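Local coordinates for amidohydrolase (Pseudomonas aeruginosa, PDB 2I5G), which is an amidohydrolase of the membrane dipeptidase (M19) family and may act as a metal-dependent dipeptidase, at the interface of chains A and B. Sequence-based numbering; all coordinates share one arbitrary frame. Chains: chain A/B, amidohydrolase.

Contact 1: the interface of chains A and B. Residues chain A 44, 265-266, 268; chain B 100-101, 125, 140.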
loop_
_atom_site.group_PDB
_atom_site.type_symbol
_atom_site.label_atom_id
_atom_site.label_comp_id
_atom_site.label_asym_id
_atom_site.label_seq_id
_atom_site.Cartn_x
_atom_site.Cartn_y
_atom_site.Cartn_z
ATOM N N TRP A 44 -10.730 7.020 1.411
ATOM C CA TRP A 44 -10.197 6.020 0.485
ATOM C C TRP A 44 -9.428 6.702 -0.653
ATOM O O TRP A 44 -8.576 6.084 -1.294
ATOM C CB TRP A 44 -11.328 5.174 -0.120
ATOM C CG TRP A 44 -11.967 4.144 0.797
ATOM C CD1 TRP A 44 -13.304 3.975 1.022
ATOM C CD2 TRP A 44 -11.305 3.117 1.553
ATOM N NE1 TRP A 44 -13.518 2.911 1.863
ATOM C CE2 TRP A 44 -12.311 2.365 2.206
ATOM C CE3 TRP A 44 -9.962 2.758 1.744
ATOM C CZ2 TRP A 44 -12.016 1.275 3.035
ATOM C CZ3 TRP A 44 -9.669 1.674 2.566
ATOM C CH2 TRP A 44 -10.696 0.946 3.202
ATOM N N ASP A 265 -13.848 -2.630 1.246
ATOM C CA ASP A 265 -12.447 -2.248 1.067
ATOM C C ASP A 265 -12.272 -1.355 -0.168
ATOM O O ASP A 265 -12.807 -1.652 -1.238
ATOM C CB ASP A 265 -11.566 -3.499 0.936
ATOM C CG ASP A 265 -10.075 -3.172 0.929
ATOM O OD1 ASP A 265 -9.609 -2.537 1.896
ATOM O OD2 ASP A 265 -9.370 -3.552 -0.036
ATOM N N LYS A 266 -11.523 -0.264 -0.008
ATOM C CA LYS A 266 -11.277 0.677 -1.098
ATOM C C LYS A 266 -12.553 1.423 -1.460
ATOM O O LYS A 266 -12.587 2.188 -2.425
ATOM C CB LYS A 266 -10.752 -0.058 -2.339
ATOM C CG LYS A 266 -9.239 -0.185 -2.431
ATOM C CD LYS A 266 -8.662 -0.924 -1.257
ATOM C CE LYS A 266 -7.163 -1.030 -1.376
ATOM N NZ LYS A 266 -6.648 -1.952 -0.335
ATOM N N TYR A 268 -15.241 -0.017 -2.475
ATOM C CA TYR A 268 -15.994 -0.761 -3.485
ATOM C C TYR A 268 -15.737 -2.268 -3.509
ATOM O O TYR A 268 -16.540 -3.019 -4.050
ATOM C CB TYR A 268 -15.688 -0.199 -4.881
ATOM C CG TYR A 268 -14.382 -0.705 -5.458
ATOM C CD1 TYR A 268 -14.300 -1.973 -6.036
ATOM C CD2 TYR A 268 -13.212 0.048 -5.353
ATOM C CE1 TYR A 268 -13.084 -2.483 -6.487
ATOM C CE2 TYR A 268 -11.988 -0.452 -5.801
ATOM C CZ TYR A 268 -11.932 -1.719 -6.366
ATOM O OH TYR A 268 -10.728 -2.225 -6.810
ATOM N N ASP B 100 -5.423 0.840 -6.503
ATOM C CA ASP B 100 -6.492 0.212 -5.729
ATOM C C ASP B 100 -7.680 -0.171 -6.597
ATOM O O ASP B 100 -8.823 -0.165 -6.144
ATOM C CB ASP B 100 -6.951 1.139 -4.601
ATOM C CG ASP B 100 -7.574 2.425 -5.107
ATOM O OD1 ASP B 100 -7.366 2.781 -6.285
ATOM O OD2 ASP B 100 -8.263 3.094 -4.312
ATOM N N GLN B 101 -7.405 -0.510 -7.849
ATOM C CA GLN B 101 -8.467 -0.900 -8.767
ATOM C C GLN B 101 -8.259 -2.308 -9.291
ATOM O O GLN B 101 -7.313 -2.571 -10.040
ATOM C CB GLN B 101 -8.540 0.075 -9.938
ATOM C CG GLN B 101 -8.795 1.497 -9.512
ATOM C CD GLN B 101 -9.937 1.586 -8.523
ATOM O OE1 GLN B 101 -11.058 1.148 -8.805
ATOM N NE2 GLN B 101 -9.661 2.151 -7.355
ATOM N N LEU B 125 0.048 -2.844 -1.459
ATOM C CA LEU B 125 -1.350 -2.774 -1.101
ATOM C C LEU B 125 -1.756 -4.237 -1.036
ATOM O O LEU B 125 -2.721 -4.595 -0.371
ATOM C CB LEU B 125 -2.140 -2.058 -2.193
ATOM C CG LEU B 125 -2.946 -0.813 -1.810
ATOM C CD1 LEU B 125 -2.146 0.127 -0.911
ATOM C CD2 LEU B 125 -3.349 -0.107 -3.093
ATOM N N PHE B 140 -6.939 -7.494 -0.120
ATOM C CA PHE B 140 -6.936 -6.852 -1.428
ATOM C C PHE B 140 -6.036 -7.658 -2.372
ATOM O O PHE B 140 -6.300 -7.756 -3.568
ATOM C CB PHE B 140 -6.416 -5.421 -1.320
ATOM C CG PHE B 140 -6.443 -4.675 -2.615
ATOM C CD1 PHE B 140 -7.652 -4.335 -3.206
ATOM C CD2 PHE B 140 -5.260 -4.319 -3.252
ATOM C CE1 PHE B 140 -7.684 -3.647 -4.417
ATOM C CE2 PHE B 140 -5.279 -3.632 -4.460
ATOM C CZ PHE B 140 -6.492 -3.296 -5.044
HETATM O O HOH W 1 -7.907 3.151 -1.445
#

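Contact 2: the interface of chains A and B. Residues chain A 100, 125, 140; chain B 44, 96, 265-266, 268.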
loop_
_atom_site.group_PDB
_atom_site.type_symbol
_atom_site.label_atom_id
_atom_site.label_comp_id
_atom_site.label_asym_id
_atom_site.label_seq_id
_atom_site.Cartn_x
_atom_site.Cartn_y
_atom_site.Cartn_z
ATOM N N ASP A 100 2.799 7.592 -2.419
ATOM C CA ASP A 100 4.148 7.126 -2.097
ATOM C C ASP A 100 5.134 8.276 -1.980
ATOM O O ASP A 100 6.346 8.085 -2.034
ATOM C CB ASP A 100 4.644 6.145 -3.151
ATOM C CG ASP A 100 4.742 6.770 -4.521
ATOM O OD1 ASP A 100 5.374 6.158 -5.408
ATOM O OD2 ASP A 100 4.179 7.870 -4.709
ATOM N N LEU A 125 0.256 1.644 2.722
ATOM C CA LEU A 125 1.643 1.575 2.285
ATOM C C LEU A 125 2.438 1.800 3.574
ATOM O O LEU A 125 3.618 1.463 3.648
ATOM C CB LEU A 125 2.006 2.686 1.286
ATOM C CG LEU A 125 1.559 2.619 -0.174
ATOM C CD1 LEU A 125 2.156 3.792 -0.926
ATOM C CD2 LEU A 125 1.997 1.317 -0.805
ATOM N N PHE A 140 8.366 2.414 5.078
ATOM C CA PHE A 140 7.881 3.669 4.514
ATOM C C PHE A 140 7.046 4.416 5.556
ATOM O O PHE A 140 7.083 5.648 5.640
ATOM C CB PHE A 140 7.041 3.389 3.273
ATOM C CG PHE A 140 6.621 4.622 2.531
ATOM C CD1 PHE A 140 7.564 5.434 1.911
ATOM C CD2 PHE A 140 5.277 4.969 2.437
ATOM C CE1 PHE A 140 7.174 6.577 1.203
ATOM C CE2 PHE A 140 4.876 6.113 1.729
ATOM C CZ PHE A 140 5.828 6.913 1.114
ATOM N N TRP B 44 8.182 1.080 -9.916
ATOM C CA TRP B 44 7.826 1.963 -8.808
ATOM C C TRP B 44 6.608 2.834 -9.134
ATOM O O TRP B 44 5.950 3.354 -8.229
ATOM C CB TRP B 44 8.991 2.888 -8.449
ATOM C CG TRP B 44 10.130 2.267 -7.687
ATOM C CD1 TRP B 44 11.457 2.399 -7.966
ATOM C CD2 TRP B 44 10.050 1.484 -6.489
ATOM N NE1 TRP B 44 12.213 1.752 -7.020
ATOM C CE2 TRP B 44 11.376 1.181 -6.100
ATOM C CE3 TRP B 44 8.991 1.008 -5.707
ATOM C CZ2 TRP B 44 11.672 0.422 -4.957
ATOM C CZ3 TRP B 44 9.283 0.253 -4.573
ATOM C CH2 TRP B 44 10.617 -0.033 -4.210
ATOM N N HIS B 96 1.911 -2.365 -7.806
ATOM C CA HIS B 96 1.572 -0.987 -7.473
ATOM C C HIS B 96 0.865 -0.270 -8.621
ATOM O O HIS B 96 0.149 0.707 -8.405
ATOM C CB HIS B 96 2.837 -0.214 -7.101
ATOM C CG HIS B 96 2.597 1.234 -6.815
ATOM N ND1 HIS B 96 1.824 1.667 -5.758
ATOM C CD2 HIS B 96 3.007 2.351 -7.462
ATOM C CE1 HIS B 96 1.767 2.987 -5.768
ATOM N NE2 HIS B 96 2.476 3.428 -6.792
ATOM N N ASP B 265 13.618 3.022 -1.472
ATOM C CA ASP B 265 12.184 2.768 -1.447
ATOM C C ASP B 265 11.397 3.786 -2.255
ATOM O O ASP B 265 11.723 4.973 -2.268
ATOM C CB ASP B 265 11.649 2.719 -0.011
ATOM C CG ASP B 265 10.211 2.211 0.050
ATOM O OD1 ASP B 265 9.936 1.157 -0.567
ATOM O OD2 ASP B 265 9.358 2.853 0.702
ATOM N N LYS B 266 10.362 3.305 -2.936
ATOM C CA LYS B 266 9.523 4.162 -3.753
ATOM C C LYS B 266 10.381 4.847 -4.817
ATOM O O LYS B 266 9.918 5.753 -5.511
ATOM C CB LYS B 266 8.842 5.215 -2.876
ATOM C CG LYS B 266 8.006 4.643 -1.741
ATOM C CD LYS B 266 6.770 3.949 -2.256
ATOM C CE LYS B 266 5.996 3.276 -1.134
ATOM N NZ LYS B 266 6.720 2.104 -0.555
ATOM N N TYR B 268 13.180 6.653 -4.217
ATOM C CA TYR B 268 13.882 7.868 -3.779
ATOM C C TYR B 268 14.091 7.999 -2.269
ATOM O O TYR B 268 14.912 8.801 -1.824
ATOM C CB TYR B 268 13.101 9.095 -4.242
ATOM C CG TYR B 268 11.809 9.274 -3.474
ATOM C CD1 TYR B 268 11.786 9.943 -2.256
ATOM C CD2 TYR B 268 10.618 8.707 -3.935
ATOM C CE1 TYR B 268 10.614 10.040 -1.511
ATOM C CE2 TYR B 268 9.446 8.796 -3.201
ATOM C CZ TYR B 268 9.451 9.461 -1.988
ATOM O OH TYR B 268 8.297 9.520 -1.238
HETATM O O HOH W 2 5.629 3.096 -5.377
HETATM O O HOH W 3 7.729 7.018 -6.742
HETATM O O HOH W 4 5.624 0.920 1.616
#

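Contact 3: the interface of chains A and B. Residues chain A 137-140; chain B 123, 132-133, 270.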
loop_
_atom_site.group_PDB
_atom_site.type_symbol
_atom_site.label_atom_id
_atom_site.label_comp_id
_atom_site.label_asym_id
_atom_site.label_seq_id
_atom_site.Cartn_x
_atom_site.Cartn_y
_atom_site.Cartn_z
ATOM N N LEU A 137 3.915 -1.541 11.489
ATOM C CA LEU A 137 4.310 -0.324 10.788
ATOM C C LEU A 137 5.401 -0.662 9.771
ATOM O O LEU A 137 6.434 -1.251 10.121
ATOM C CB LEU A 137 4.831 0.700 11.795
ATOM C CG LEU A 137 5.227 2.062 11.233
ATOM C CD1 LEU A 137 4.044 2.687 10.506
ATOM C CD2 LEU A 137 5.696 2.951 12.368
ATOM N N SER A 138 5.175 -0.295 8.514
ATOM C CA SER A 138 6.145 -0.600 7.463
ATOM C C SER A 138 7.310 0.372 7.514
ATOM O O SER A 138 7.274 1.345 8.261
ATOM C CB SER A 138 5.487 -0.523 6.080
ATOM O OG SER A 138 5.423 0.814 5.612
ATOM N N GLY A 139 8.343 0.102 6.717
ATOM C CA GLY A 139 9.490 0.987 6.685
ATOM C C GLY A 139 9.060 2.367 6.217
ATOM O O GLY A 139 9.346 3.372 6.877
ATOM N N PHE A 140 8.366 2.414 5.078
ATOM C CA PHE A 140 7.881 3.669 4.514
ATOM C C PHE A 140 7.046 4.416 5.556
ATOM O O PHE A 140 7.083 5.648 5.640
ATOM C CB PHE A 140 7.041 3.389 3.273
ATOM C CG PHE A 140 6.621 4.622 2.531
ATOM C CD1 PHE A 140 7.564 5.434 1.911
ATOM C CD2 PHE A 140 5.277 4.969 2.437
ATOM C CE1 PHE A 140 7.174 6.577 1.203
ATOM C CE2 PHE A 140 4.876 6.113 1.729
ATOM C CZ PHE A 140 5.828 6.913 1.114
ATOM N N GLN B 123 6.668 -2.955 1.317
ATOM C CA GLN B 123 5.230 -3.153 1.454
ATOM C C GLN B 123 4.405 -2.577 0.322
ATOM O O GLN B 123 4.716 -1.522 -0.224
ATOM C CB GLN B 123 4.717 -2.605 2.788
ATOM C CG GLN B 123 3.227 -2.866 2.994
ATOM C CD GLN B 123 2.821 -2.929 4.456
ATOM O OE1 GLN B 123 3.367 -3.721 5.227
ATOM N NE2 GLN B 123 1.850 -2.106 4.841
ATOM N N GLU B 132 12.238 -6.503 3.921
ATOM C CA GLU B 132 11.516 -5.885 5.042
ATOM C C GLU B 132 10.555 -6.878 5.694
ATOM O O GLU B 132 10.038 -7.765 5.027
ATOM C CB GLU B 132 10.766 -4.627 4.543
ATOM C CG GLU B 132 9.563 -4.173 5.364
ATOM C CD GLU B 132 9.023 -2.796 4.935
ATOM O OE1 GLU B 132 9.541 -1.763 5.427
ATOM O OE2 GLU B 132 8.085 -2.741 4.103
ATOM N N ARG B 133 10.347 -6.739 7.002
ATOM C CA ARG B 133 9.429 -7.606 7.743
ATOM C C ARG B 133 8.201 -7.892 6.871
ATOM O O ARG B 133 7.415 -6.993 6.591
ATOM C CB ARG B 133 8.998 -6.904 9.037
ATOM C CG ARG B 133 7.901 -7.611 9.818
ATOM C CD ARG B 133 7.050 -6.589 10.565
ATOM N NE ARG B 133 7.740 -6.000 11.705
ATOM C CZ ARG B 133 7.393 -4.853 12.281
ATOM N NH1 ARG B 133 6.364 -4.154 11.823
ATOM N NH2 ARG B 133 8.079 -4.402 13.319
ATOM N N ARG B 270 14.455 5.771 1.551
ATOM C CA ARG B 270 15.560 5.138 2.266
ATOM C C ARG B 270 16.252 4.047 1.436
ATOM O O ARG B 270 15.603 3.298 0.701
ATOM C CB ARG B 270 15.035 4.546 3.586
ATOM C CG ARG B 270 14.600 3.075 3.512
ATOM C CD ARG B 270 13.528 2.718 4.546
ATOM N NE ARG B 270 12.191 3.051 4.051
ATOM C CZ ARG B 270 11.356 2.186 3.484
ATOM N NH1 ARG B 270 11.693 0.914 3.337
ATOM N NH2 ARG B 270 10.184 2.603 3.037
HETATM O O HOH W 5 7.699 -0.092 3.128
#

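Contact 1: the interface of chains A and B
A:Lys266 lies between B:Asp100 and B:Phe140, at a contact between two copies of this M19-family amidohydrolase. Of the residues here it hides the most surface, 76 Å², because its long aliphatic chain offers carbon along its length while its amine stays at the end. The chain bends at chi2 (59°), then runs extended across B:Phe140 at about a right angle. A:Lys266 CE sits over one face of the B:Phe140 ring towards the rim, 3.9 Å from its centroid, a CH-pi contact for which a flat aromatic is well shaped. A:Lys266 NZ meets A:Asp265 OD2 of its own chain at 3.2 Å, on the syn side of the carboxylate; A:Asp265 is poorly ordered, so this salt bridge is less certain.

B:Asp100 approaches the lysine with its CB, which lies 3.4 Å from A:Lys266 CG. Its carboxylate turns away from the amine towards its own chain and water. OD1 accepts a bond from B:Gln101 NE2, met from above the carboxylate plane, and OD2 reaches the backbone O of A:Trp44 through water 1.

The third main contributor, A:Tyr268, carries its hydroxyl across to chain B at the far end of a rigid ring. Its OH donates to the backbone O of B:Asp100 at 2.9 Å, with that oxygen at the ring edge. The amide of B:Gln101 lies obliquely beside the tyrosine, the two planes 43° apart.

Contact 2: the interface of chains A and B
B:Lys266 lays its methylenes against A:Phe140 and A:Leu125 in the tightly packed half of this contact between M19-family amidohydrolase subunits. The bend at chi2 (-69°) helps bring B:Lys266 CE over the centre of the A:Phe140 ring, 3.9 Å from its centroid. B:Lys266 CG meets the same ring nearer the rim, 3.6 Å from A:Phe140 CE1. On another flank, CD1 of A:Leu125 touches B:Lys266 CE at 3.9 Å, a branched apolar side chain suited to covering the carbon part of a lysine. The phenol of B:Tyr268 comes to the edge of the A:Phe140 ring and donates from OH to the backbone O of A:Asp100 at 2.5 Å, tilted 15° from the carbonyl plane.

A further bend at chi4 directs the lysine amine to polar partners. B:Lys266 NZ forms a salt bridge with B:Asp265 OD2 at 3.0 Å, on the syn side of the carboxylate. NZ also reaches the backbone O of A:Leu125 through water 4. The ammonium charge is probably balanced within chain B.

The looser side is bridged by water. A:Asp100 OD1 binds waters 2 and 3, which lead to the backbone oxygens of B:Trp44 and B:Lys266 respectively. An aspartate suits this place because its carboxylate oxygen can take part in bonds with both waters. The imidazole of B:His96 lies nearby but is poorly ordered.

Contact 3: the interface of chains A and B
B:Glu132 points its carboxylate at the start of helix 139-151 in chain A, where A:Gly139 N donates to B:Glu132 OE1 at 2.6 Å. CG is anti to the backbone N (chi1 157°) and the chain stays extended beyond it, carrying the acid across the interface. The amide approaches from above the carboxylate plane, 42° out of it. The other oxygen, OE2, accepts from B:Gln123 N nearly along its C-O axis, a second-shell bond that helps fix the carboxylate. It also binds water 5, which in turn takes the N-H of A:Phe140 at 3.2 Å from its N. An acid suits this place, since the amides at a helix start would probably favour negative charge.

B:Arg270 comes from another direction and turns a face of its guanidinium towards the peptide carbon of A:Gly139, where the lack of a side chain probably eases the approach. Its plane stands 53° from the A:Phe140 ring, although the placement of the guanidinium end is doubtful.

B:Gln123 CD lies 3.9 Å from A:Ser138 CB. B:Arg133 brings NH1 within 3.4 Å of the A:Leu137 carbonyl O. Loop residues of chain B thus gather at the loop leading into helix 139-151 of chain A and at its first turn.

Contact 1 and contact 2 are largely twins under the two-fold axis, with the chains exchanged; the centres of their C-alpha atoms lie about 17 Å apart. Their lysines follow different bends, so the symmetry is not exact in side-chain detail. Contact 3 is centred about 10 Å from contact 2 and 20 Å from contact 1. It shares A:Phe140 with contact 2: the ring serves one and the backbone amide the other, joining both at the start of helix 139-151. Together they form parts of one two-fold symmetric interface, consistent with a dimer, although the structure alone does not establish one in solution.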